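Local structure of envelope glycoprotein (Bourbon virus, 5ZKX) at residues 50-55 and 70-75; 124-129 and 138-143; 120-125 and 435-440; 93-98 and 110-115. The protein probably fuses the viral envelope with host-cell membranes as a trimeric class III fusion glycoprotein of the gp64 family, captured here in its postfusion form. One frame throughout, in Å; residues are numbered along the deposited sequence.

Overall arrangement
Four neighbouring contacts within one end of an elongated chain show how chemistry follows place in a fold. Interaction 1 is a regular antiparallel strand pair, whose strand 44-58 also borders strand 134-148. That second strand carries interaction 2, a buried contact built on side-chain hydrogen bonds instead of a backbone register; the other three are partly buried. Interaction 3 overlaps interaction 2 at E124 and K125 and joins 120-125 to the end of helix 422-437 through methionine packing, a threonine bond and a water. Interactions 1 to 3 all touch other subunits. Interaction 4 touches none; in this loop contact proline meets tryptophan and methionine lies on backbone.

Interaction 1 of 4, residues 50-55 and 70-75; sequences AYWRSY and NSLNPK
Y51 and N73 face each other as a hydrogen-bonded pair, and their side chains show how a strand partner can cover an aromatic ring. The Y51 CG lies between the backbone N and the carbonyl carbon (chi1 66°), and the phenol ring has N73 CB over one face. This CH-pi contact puts N73 CB 3.8 Å from the ring centroid but displaced toward the rim, where it meets CZ at 3.4 Å. The N73 amide is tilted 33° from the ring, and its OD1 accepts a 2.6 Å hydrogen bond from S71 OG, which restrains the amide's rotation. K75 CG approaches the edge of the same ring in its plane, 3.8 Å from CE2. The scaffold is a beta hairpin of strands 44-58 and 67-74, bridged farther along by the C56-C68 disulfide. Four backbone bonds, such as N73 N to Y51 O at 3.0 Å, link the pairs Y51-N73 and R53-S71. On the other face of the sheet lie N70, L72 and W52. The six-membered ring of W52 passes N70 obliquely, with CH2 3.5 Å from N70 CB, while L72 CG sits at the indole edge in plane, 3.8 Å from CE3, the two side chains crossing at about a right angle. Y440 of the second subunit meets the W52 ring edge-to-face and hydrogen-bonds through its OH to L72 N, bringing this face of the hairpin into the trimer interface. On the Y51 side, that ring meets W112 edge-to-face and also touches the ring of W141.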
# COMPACT_ATOMS: atom_id res chain seq x y z
N ALA A 50 -3.68 23.75 -28.38
CA ALA A 50 -2.57 23.81 -29.33
C ALA A 50 -3.14 23.69 -30.73
O ALA A 50 -4.32 23.37 -30.92
CB ALA A 50 -1.54 22.71 -29.06
N TYR A 51 -2.29 23.95 -31.72
CA TYR A 51 -2.68 23.78 -33.11
C TYR A 51 -1.53 23.19 -33.91
O TYR A 51 -0.36 23.54 -33.69
CB TYR A 51 -3.16 25.11 -33.73
CG TYR A 51 -2.12 26.20 -33.88
CD1 TYR A 51 -1.29 26.25 -34.99
CD2 TYR A 51 -2.01 27.21 -32.93
CE1 TYR A 51 -0.35 27.25 -35.13
CE2 TYR A 51 -1.08 28.22 -33.07
CZ TYR A 51 -0.25 28.24 -34.18
OH TYR A 51 0.68 29.23 -34.33
N TRP A 52 -1.87 22.29 -34.82
CA TRP A 52 -0.93 21.76 -35.79
C TRP A 52 -1.06 22.57 -37.08
O TRP A 52 -2.16 22.72 -37.61
CB TRP A 52 -1.22 20.29 -36.05
CG TRP A 52 -0.60 19.76 -37.30
CD1 TRP A 52 -1.22 19.61 -38.51
CD2 TRP A 52 0.75 19.32 -37.47
NE1 TRP A 52 -0.33 19.10 -39.42
CE2 TRP A 52 0.88 18.92 -38.81
CE3 TRP A 52 1.85 19.24 -36.62
CZ2 TRP A 52 2.08 18.43 -39.32
CZ3 TRP A 52 3.04 18.76 -37.13
CH2 TRP A 52 3.15 18.36 -38.47
N ARG A 53 0.07 23.09 -37.56
CA ARG A 53 0.09 23.89 -38.78
C ARG A 53 1.03 23.26 -39.79
O ARG A 53 2.16 22.90 -39.45
CB ARG A 53 0.52 25.33 -38.48
CG ARG A 53 0.79 26.17 -39.73
CD ARG A 53 1.78 27.28 -39.44
NE ARG A 53 1.16 28.39 -38.72
CZ ARG A 53 1.83 29.25 -37.95
NH1 ARG A 53 3.14 29.12 -37.79
NH2 ARG A 53 1.18 30.23 -37.34
N SER A 54 0.57 23.13 -41.03
CA SER A 54 1.38 22.62 -42.13
C SER A 54 1.26 23.58 -43.31
O SER A 54 0.27 23.55 -44.04
CB SER A 54 0.96 21.21 -42.53
OG SER A 54 1.94 20.61 -43.36
N TYR A 55 2.27 24.42 -43.48
CA TYR A 55 2.33 25.40 -44.56
C TYR A 55 3.34 24.91 -45.58
O TYR A 55 4.55 24.98 -45.35
CB TYR A 55 2.71 26.77 -44.01
CG TYR A 55 2.55 27.92 -44.98
CD1 TYR A 55 1.28 28.33 -45.39
CD2 TYR A 55 3.65 28.59 -45.48
CE1 TYR A 55 1.12 29.38 -46.27
CE2 TYR A 55 3.50 29.64 -46.37
CZ TYR A 55 2.23 30.03 -46.76
OH TYR A 55 2.07 31.08 -47.64
N ASN A 70 6.15 22.74 -41.04
CA ASN A 70 5.17 22.21 -40.11
C ASN A 70 5.60 22.51 -38.68
O ASN A 70 6.79 22.52 -38.36
CB ASN A 70 5.00 20.70 -40.27
CG ASN A 70 4.65 20.30 -41.70
OD1 ASN A 70 4.20 21.11 -42.50
ND2 ASN A 70 4.85 19.02 -42.01
N SER A 71 4.61 22.74 -37.81
CA SER A 71 4.90 23.05 -36.42
C SER A 71 3.71 22.68 -35.54
O SER A 71 2.56 22.82 -35.96
CB SER A 71 5.24 24.54 -36.25
OG SER A 71 4.16 25.35 -36.67
N LEU A 72 4.01 22.21 -34.33
CA LEU A 72 3.03 22.05 -33.26
C LEU A 72 3.22 23.23 -32.31
O LEU A 72 4.25 23.32 -31.64
CB LEU A 72 3.21 20.73 -32.53
CG LEU A 72 2.30 19.54 -32.83
CD1 LEU A 72 2.77 18.35 -32.01
CD2 LEU A 72 0.85 19.86 -32.53
N ASN A 73 2.23 24.12 -32.26
CA ASN A 73 2.38 25.34 -31.47
C ASN A 73 1.40 25.35 -30.31
O ASN A 73 0.19 25.18 -30.52
CB ASN A 73 2.15 26.57 -32.35
CG ASN A 73 3.12 26.63 -33.52
OD1 ASN A 73 2.78 26.24 -34.64
ND2 ASN A 73 4.32 27.13 -33.27
N PRO A 74 1.88 25.56 -29.09
CA PRO A 74 0.97 25.65 -27.94
C PRO A 74 0.41 27.05 -27.79
O PRO A 74 1.13 28.05 -27.90
CB PRO A 74 1.88 25.29 -26.76
CG PRO A 74 3.22 25.81 -27.18
CD PRO A 74 3.29 25.64 -28.68
N LYS A 75 -0.89 27.13 -27.54
CA LYS A 75 -1.57 28.39 -27.28
C LYS A 75 -2.36 28.23 -25.99
O LYS A 75 -3.59 28.07 -26.02
CB LYS A 75 -2.46 28.80 -28.46
CG LYS A 75 -1.71 29.51 -29.58
CD LYS A 75 -1.22 30.89 -29.14
CE LYS A 75 -0.07 31.36 -30.01
NZ LYS A 75 0.48 32.67 -29.56

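Interaction 2 of 4, residues 124-129 and 138-143; sequences EKRSNN and NLSWRC
N138 and N128 make a direct amide-to-amide hydrogen bond, a clear case of side chains doing work that backbones do elsewhere in a sheet. N138 ND2 gives its N-H to N128 OD1 at 2.7 Å and 173°. The acceptor lies in the plane of the N138 amide, although the two amides are turned 75° from each other. Equally straight is the bond from E124 N to S140 OG, 2.7 Å long at 176°; E96 OE2 also bonds to this hydroxyl, so two partners grip it. A weak, bent bond runs from R126 NE to N138 OD1, 3.2 Å long, with the oxygen near the plane of the guanidinium. Among the charged groups, R126 NH1 forms a long, weak salt bridge to E124 OE2 at 3.5 Å. The guanidinium finds further partners nearby, a salt bridge to E96 and a hydrogen bond from NH2 to V97 O. Van der Waals contacts complete the fit: N138 CB rests 3.3 Å from R126 O, and S140 CB lies 3.1 Å from E124 O. The backbone of 124-129 meanwhile makes an inverse gamma turn centred on K125. The short, weakly bonded strand 126-127 runs parallel to strand 442-443, whereas 138-143 belongs to the antiparallel sheet and includes C143, disulfide-bonded to C91. The contact is thus a polar, side-chain-mediated joint between that short edge and the antiparallel sheet.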
# COMPACT_ATOMS: atom_id res chain seq x y z
N GLU A 124 -5.92 16.82 -35.95
CA GLU A 124 -5.51 15.84 -36.95
C GLU A 124 -4.22 16.31 -37.60
O GLU A 124 -4.12 17.47 -38.01
CB GLU A 124 -6.59 15.62 -38.00
CG GLU A 124 -6.24 14.51 -39.00
CD GLU A 124 -7.39 14.17 -39.92
OE1 GLU A 124 -7.69 12.96 -40.08
OE2 GLU A 124 -8.01 15.10 -40.48
N LYS A 125 -3.24 15.42 -37.69
CA LYS A 125 -1.93 15.74 -38.24
C LYS A 125 -1.96 15.48 -39.75
O LYS A 125 -1.48 14.46 -40.25
CB LYS A 125 -0.85 14.93 -37.54
CG LYS A 125 0.57 15.24 -37.98
CD LYS A 125 1.49 14.09 -37.63
CE LYS A 125 2.93 14.41 -37.97
NZ LYS A 125 3.82 13.25 -37.67
N ARG A 126 -2.52 16.44 -40.48
CA ARG A 126 -2.72 16.31 -41.92
C ARG A 126 -1.91 17.35 -42.68
O ARG A 126 -1.74 18.48 -42.22
CB ARG A 126 -4.20 16.44 -42.29
CG ARG A 126 -4.81 17.75 -41.89
CD ARG A 126 -6.11 18.01 -42.62
NE ARG A 126 -6.63 19.33 -42.26
CZ ARG A 126 -7.42 19.56 -41.23
NH1 ARG A 126 -7.81 18.56 -40.44
NH2 ARG A 126 -7.84 20.79 -40.98
N SER A 127 -1.40 16.95 -43.84
CA SER A 127 -0.57 17.81 -44.67
C SER A 127 -0.71 17.36 -46.12
O SER A 127 -0.98 16.19 -46.40
CB SER A 127 0.90 17.77 -44.24
OG SER A 127 1.74 18.37 -45.20
N ASN A 128 -0.51 18.31 -47.04
CA ASN A 128 -0.50 18.00 -48.46
C ASN A 128 0.14 19.16 -49.21
O ASN A 128 -0.04 20.32 -48.83
CB ASN A 128 -1.91 17.72 -49.00
CG ASN A 128 -2.79 18.95 -48.99
OD1 ASN A 128 -3.20 19.43 -47.94
ND2 ASN A 128 -3.10 19.45 -50.18
N ASN A 129 0.90 18.83 -50.25
CA ASN A 129 1.65 19.81 -51.03
C ASN A 129 1.48 19.54 -52.52
O ASN A 129 2.45 19.48 -53.29
CB ASN A 129 3.12 19.79 -50.62
CG ASN A 129 3.89 20.99 -51.12
OD1 ASN A 129 3.33 22.08 -51.26
ND2 ASN A 129 5.17 20.81 -51.38
N ASN A 138 -2.74 23.67 -44.01
CA ASN A 138 -3.52 22.78 -43.16
C ASN A 138 -3.38 23.25 -41.72
O ASN A 138 -2.27 23.56 -41.26
CB ASN A 138 -3.06 21.32 -43.28
CG ASN A 138 -3.55 20.66 -44.55
OD1 ASN A 138 -4.70 20.23 -44.64
ND2 ASN A 138 -2.67 20.56 -45.54
N LEU A 139 -4.50 23.29 -41.01
CA LEU A 139 -4.53 23.78 -39.63
C LEU A 139 -5.55 22.96 -38.85
O LEU A 139 -6.72 22.89 -39.24
CB LEU A 139 -4.88 25.27 -39.59
CG LEU A 139 -4.70 26.02 -38.27
CD1 LEU A 139 -3.23 26.09 -37.90
CD2 LEU A 139 -5.30 27.41 -38.37
N SER A 140 -5.11 22.34 -37.75
CA SER A 140 -5.96 21.52 -36.90
C SER A 140 -5.71 21.88 -35.44
O SER A 140 -4.56 22.05 -35.02
CB SER A 140 -5.69 20.03 -37.12
OG SER A 140 -6.77 19.24 -36.66
N TRP A 141 -6.79 21.99 -34.67
CA TRP A 141 -6.73 22.47 -33.29
C TRP A 141 -7.07 21.37 -32.30
O TRP A 141 -7.77 20.41 -32.62
CB TRP A 141 -7.69 23.65 -33.08
CG TRP A 141 -7.27 24.90 -33.77
CD1 TRP A 141 -7.45 25.21 -35.09
CD2 TRP A 141 -6.59 26.02 -33.19
NE1 TRP A 141 -6.93 26.45 -35.36
CE2 TRP A 141 -6.39 26.97 -34.21
CE3 TRP A 141 -6.12 26.30 -31.90
CZ2 TRP A 141 -5.75 28.18 -33.98
CZ3 TRP A 141 -5.49 27.51 -31.68
CH2 TRP A 141 -5.31 28.44 -32.71
N ARG A 142 -6.55 21.53 -31.08
CA ARG A 142 -6.88 20.67 -29.96
C ARG A 142 -7.11 21.54 -28.74
O ARG A 142 -6.50 22.60 -28.59
CB ARG A 142 -5.78 19.63 -29.68
CG ARG A 142 -4.56 20.19 -28.94
CD ARG A 142 -3.42 19.19 -28.90
NE ARG A 142 -3.84 17.87 -28.43
CZ ARG A 142 -3.56 17.39 -27.22
NH1 ARG A 142 -2.84 18.10 -26.37
NH2 ARG A 142 -3.98 16.18 -26.88
N CYS A 143 -8.02 21.10 -27.87
CA CYS A 143 -8.29 21.83 -26.64
C CYS A 143 -9.03 20.93 -25.66
O CYS A 143 -9.70 19.97 -26.05
CB CYS A 143 -9.09 23.11 -26.90
SG CYS A 143 -10.78 22.85 -27.46
O HOH W 1 -0.34 21.33 -45.81

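Interaction 3 of 4, residues 120-125 and 435-440; sequences AKELEK and LDTMTY
K125 lays its extended alkyl chain across the tip of M438 at about a right angle. The M438 methyl CE is 3.6 Å from K125 CD and equally close to K125 CE, while the sulfur SD sits farther back, 3.9 Å from K125 CB. M438 is bent at chi2 and chi3, a shape that folds its thioether back against the lysine, and L123 CD1 adds a second apolar neighbour 4.0 Å from SD. W52 and L72 of the hairpin also pack against M438. At the far end of the lysine, NZ gives only a weak bond to M438 O, 3.4 Å long, and its stronger partner is T439 O of the second subunit. Polar contacts hold the other flank. T437 OG1, anti to the backbone N (chi1 -172°), donates to L123 O at 2.7 Å, somewhat out of the plane of that carbonyl. The methyl CG2 of T437 meets E122 tip to tip, 3.5 Å from OE2, an oxygen also engaged in a salt bridge with R142. A water links the backbones by accepting from K125 N and donating to T437 O, at 2.8 and 2.9 Å. M438 is the first residue to depart from helical geometry after helix 422-437, so the contact fastens a helix C-terminus and the following turn to a loop some 310 residues earlier. Such docking of C-terminal chain onto an earlier beta-rich region, next to a subunit interface, is consistent with the folded-back trimer of a postfusion class III glycoprotein.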
# COMPACT_ATOMS: atom_id res chain seq x y z
N ALA A 120 -14.82 18.90 -26.46
CA ALA A 120 -13.50 18.29 -26.51
C ALA A 120 -13.10 18.19 -27.97
O ALA A 120 -13.94 17.93 -28.83
CB ALA A 120 -13.47 16.91 -25.84
N LYS A 121 -11.81 18.40 -28.25
CA LYS A 121 -11.34 18.51 -29.63
C LYS A 121 -9.90 18.03 -29.71
O LYS A 121 -9.03 18.59 -29.04
CB LYS A 121 -11.46 19.95 -30.13
CG LYS A 121 -10.86 20.20 -31.50
CD LYS A 121 -11.64 19.48 -32.58
CE LYS A 121 -11.05 19.75 -33.95
NZ LYS A 121 -9.63 19.32 -34.03
N GLU A 122 -9.66 17.02 -30.54
CA GLU A 122 -8.31 16.54 -30.83
C GLU A 122 -7.93 16.94 -32.25
O GLU A 122 -8.77 16.94 -33.15
CB GLU A 122 -8.22 15.02 -30.67
CG GLU A 122 -6.79 14.50 -30.68
CD GLU A 122 -5.90 15.22 -29.68
OE1 GLU A 122 -6.19 15.15 -28.47
OE2 GLU A 122 -4.94 15.88 -30.11
N LEU A 123 -6.66 17.30 -32.44
CA LEU A 123 -6.22 17.75 -33.75
C LEU A 123 -5.92 16.56 -34.65
O LEU A 123 -5.70 15.43 -34.19
CB LEU A 123 -4.99 18.65 -33.63
CG LEU A 123 -3.65 18.10 -33.15
CD1 LEU A 123 -2.83 17.52 -34.29
CD2 LEU A 123 -2.87 19.20 -32.46
N GLU A 124 -5.92 16.82 -35.95
CA GLU A 124 -5.51 15.84 -36.95
C GLU A 124 -4.22 16.31 -37.60
O GLU A 124 -4.12 17.47 -38.01
CB GLU A 124 -6.59 15.62 -38.00
CG GLU A 124 -6.24 14.51 -39.00
CD GLU A 124 -7.39 14.17 -39.92
OE1 GLU A 124 -7.69 12.96 -40.08
OE2 GLU A 124 -8.01 15.10 -40.48
N LYS A 125 -3.24 15.42 -37.69
CA LYS A 125 -1.93 15.74 -38.24
C LYS A 125 -1.96 15.48 -39.75
O LYS A 125 -1.48 14.46 -40.25
CB LYS A 125 -0.85 14.93 -37.54
CG LYS A 125 0.57 15.24 -37.98
CD LYS A 125 1.49 14.09 -37.63
CE LYS A 125 2.93 14.41 -37.97
NZ LYS A 125 3.82 13.25 -37.67
N LEU A 435 0.31 12.22 -28.33
CA LEU A 435 1.17 11.19 -28.89
C LEU A 435 0.39 10.28 -29.83
O LEU A 435 0.88 9.93 -30.92
CB LEU A 435 1.81 10.37 -27.77
CG LEU A 435 2.95 11.02 -26.99
CD1 LEU A 435 3.42 10.09 -25.88
CD2 LEU A 435 4.11 11.38 -27.91
N ASP A 436 -0.82 9.88 -29.43
CA ASP A 436 -1.59 8.94 -30.24
C ASP A 436 -1.99 9.55 -31.58
O ASP A 436 -2.03 8.84 -32.59
CB ASP A 436 -2.83 8.49 -29.47
CG ASP A 436 -2.53 7.41 -28.45
OD1 ASP A 436 -1.35 7.05 -28.28
OD2 ASP A 436 -3.49 6.91 -27.82
N THR A 437 -2.29 10.85 -31.61
CA THR A 437 -2.75 11.47 -32.85
C THR A 437 -1.60 11.86 -33.77
O THR A 437 -1.83 12.03 -34.97
CB THR A 437 -3.61 12.70 -32.54
OG1 THR A 437 -4.20 13.18 -33.75
CG2 THR A 437 -2.79 13.81 -31.92
N MET A 438 -0.38 12.00 -33.25
CA MET A 438 0.76 12.44 -34.03
C MET A 438 1.59 11.30 -34.59
O MET A 438 2.77 11.50 -34.89
CB MET A 438 1.65 13.35 -33.18
CG MET A 438 1.01 14.67 -32.77
SD MET A 438 0.80 15.80 -34.15
CE MET A 438 2.48 15.96 -34.71
N THR A 439 1.02 10.10 -34.74
CA THR A 439 1.83 8.96 -35.17
C THR A 439 2.15 9.00 -36.67
O THR A 439 3.22 8.55 -37.08
CB THR A 439 1.14 7.64 -34.83
OG1 THR A 439 -0.22 7.68 -35.29
CG2 THR A 439 1.16 7.40 -33.33
N TYR A 440 1.24 9.53 -37.49
CA TYR A 440 1.53 9.62 -38.92
C TYR A 440 0.69 10.73 -39.53
O TYR A 440 -0.35 11.13 -39.00
CB TYR A 440 1.27 8.28 -39.63
CG TYR A 440 -0.18 7.89 -39.79
CD1 TYR A 440 -0.84 8.11 -40.99
CD2 TYR A 440 -0.88 7.28 -38.76
CE1 TYR A 440 -2.17 7.75 -41.15
CE2 TYR A 440 -2.20 6.91 -38.91
CZ TYR A 440 -2.84 7.15 -40.11
OH TYR A 440 -4.16 6.78 -40.28
O HOH W 2 -3.97 12.94 -36.67

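Interaction 4 of 4, residues 93-98 and 110-115; sequences TGPEVQ and VDWKMD
P95 and W112 meet at about a right angle, with the proline CD 3.5 Å from W112 CD1 and 3.6 Å from W112 CB. This is the tight side of the contact. G94, with no side chain, lies against W112 CB and M114 SD: its CA is 4.2 Å from the former, and its N is 3.6 Å from the latter. T93 O also comes within 3.3 Å of M114 CA. M114 has a first torsion of -26°, well off a staggered value, which may reflect some strain. The tryptophan is fixed from other directions too. Its NE1 hydrogen-bonds to I107 O, and its ring meets Y51 and W141 edge-to-face, tying the loop to the aromatic surface of the sheet. The looser side faces solvent. D115 is exposed, with OD1 no nearer than 4.1 Å to T93 O, and D111 and K113 lie outside the contact, with a long ion pair of 3.8 Å between D111 OD2 and K113 NZ. In the other segment, exposed E96 turns to R126 and S140 instead of to 110-115. The two segments are also secured by their surroundings: T93 pairs through its backbone with N116, and its hydroxyl bonds to H118. One small apolar contact, P95 on W112, joined by packing of M114 against the T93-G94 backbone and with charged groups at the margin, implies a contact that rests mainly on shape, while much of the directional bonding is supplied by neighbouring residues.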
# COMPACT_ATOMS: atom_id res chain seq x y z
N THR A 93 -11.17 27.56 -29.84
CA THR A 93 -9.99 27.46 -30.69
C THR A 93 -10.22 28.24 -31.98
O THR A 93 -11.29 28.82 -32.20
CB THR A 93 -9.65 26.00 -31.02
OG1 THR A 93 -10.82 25.32 -31.48
CG2 THR A 93 -9.08 25.29 -29.81
N GLY A 94 -9.20 28.24 -32.83
CA GLY A 94 -9.31 28.81 -34.15
C GLY A 94 -9.99 27.86 -35.11
O GLY A 94 -10.59 26.86 -34.70
N PRO A 95 -9.91 28.14 -36.41
CA PRO A 95 -10.64 27.35 -37.40
C PRO A 95 -9.88 26.12 -37.88
O PRO A 95 -8.65 26.06 -37.88
CB PRO A 95 -10.82 28.35 -38.55
CG PRO A 95 -9.58 29.17 -38.49
CD PRO A 95 -9.23 29.29 -37.02
N GLU A 96 -10.65 25.12 -38.30
CA GLU A 96 -10.11 23.91 -38.91
C GLU A 96 -9.90 24.18 -40.40
O GLU A 96 -10.87 24.32 -41.15
CB GLU A 96 -11.04 22.72 -38.68
CG GLU A 96 -10.46 21.39 -39.12
CD GLU A 96 -9.76 20.66 -37.99
OE1 GLU A 96 -10.08 20.93 -36.81
OE2 GLU A 96 -8.89 19.81 -38.27
N VAL A 97 -8.64 24.25 -40.82
CA VAL A 97 -8.28 24.56 -42.19
C VAL A 97 -7.76 23.29 -42.85
O VAL A 97 -6.82 22.66 -42.34
CB VAL A 97 -7.23 25.67 -42.26
CG1 VAL A 97 -6.76 25.85 -43.69
CG2 VAL A 97 -7.78 26.97 -41.68
N GLN A 98 -8.34 22.93 -43.99
CA GLN A 98 -7.93 21.73 -44.71
C GLN A 98 -7.89 22.01 -46.20
O GLN A 98 -8.88 22.46 -46.78
CB GLN A 98 -8.88 20.57 -44.43
CG GLN A 98 -8.57 19.34 -45.26
CD GLN A 98 -9.45 18.17 -44.92
OE1 GLN A 98 -10.48 18.32 -44.27
NE2 GLN A 98 -9.05 16.98 -45.36
N VAL A 110 -3.20 34.29 -39.53
CA VAL A 110 -4.32 35.23 -39.51
C VAL A 110 -4.50 35.92 -38.17
O VAL A 110 -5.05 37.05 -38.14
CB VAL A 110 -5.62 34.49 -39.94
CG1 VAL A 110 -6.88 35.11 -39.32
CG2 VAL A 110 -5.75 34.47 -41.45
N ASP A 111 -3.98 35.38 -37.07
CA ASP A 111 -4.36 35.78 -35.71
C ASP A 111 -5.85 35.51 -35.50
O ASP A 111 -6.68 36.41 -35.34
CB ASP A 111 -3.98 37.24 -35.43
CG ASP A 111 -4.12 37.61 -33.97
OD1 ASP A 111 -3.40 37.03 -33.14
OD2 ASP A 111 -4.94 38.50 -33.66
N TRP A 112 -6.16 34.21 -35.51
CA TRP A 112 -7.50 33.72 -35.81
C TRP A 112 -8.58 34.19 -34.83
O TRP A 112 -9.76 34.10 -35.17
CB TRP A 112 -7.49 32.19 -35.84
CG TRP A 112 -6.47 31.62 -36.77
CD1 TRP A 112 -6.63 31.33 -38.09
CD2 TRP A 112 -5.12 31.27 -36.45
NE1 TRP A 112 -5.47 30.82 -38.61
CE2 TRP A 112 -4.52 30.77 -37.62
CE3 TRP A 112 -4.35 31.32 -35.28
CZ2 TRP A 112 -3.20 30.33 -37.67
CZ3 TRP A 112 -3.04 30.89 -35.32
CH2 TRP A 112 -2.48 30.40 -36.50
N LYS A 113 -8.21 34.68 -33.64
CA LYS A 113 -9.20 35.18 -32.68
C LYS A 113 -10.22 34.09 -32.33
O LYS A 113 -11.38 34.14 -32.73
CB LYS A 113 -9.89 36.44 -33.21
CG LYS A 113 -9.46 37.73 -32.53
CD LYS A 113 -7.95 37.89 -32.53
CE LYS A 113 -7.55 39.23 -31.93
NZ LYS A 113 -8.08 40.36 -32.74
N MET A 114 -9.72 33.09 -31.60
CA MET A 114 -10.42 31.84 -31.31
C MET A 114 -11.91 32.03 -31.08
O MET A 114 -12.32 32.71 -30.13
CB MET A 114 -9.79 31.19 -30.08
CG MET A 114 -8.35 31.57 -29.85
SD MET A 114 -7.28 30.75 -31.04
CE MET A 114 -5.67 31.37 -30.55
N ASP A 115 -12.72 31.40 -31.93
CA ASP A 115 -14.17 31.48 -31.80
C ASP A 115 -14.86 30.15 -32.10
O ASP A 115 -16.09 30.11 -32.09
CB ASP A 115 -14.73 32.56 -32.73
CG ASP A 115 -14.20 32.46 -34.15
OD1 ASP A 115 -13.50 31.47 -34.46
OD2 ASP A 115 -14.47 33.37 -34.96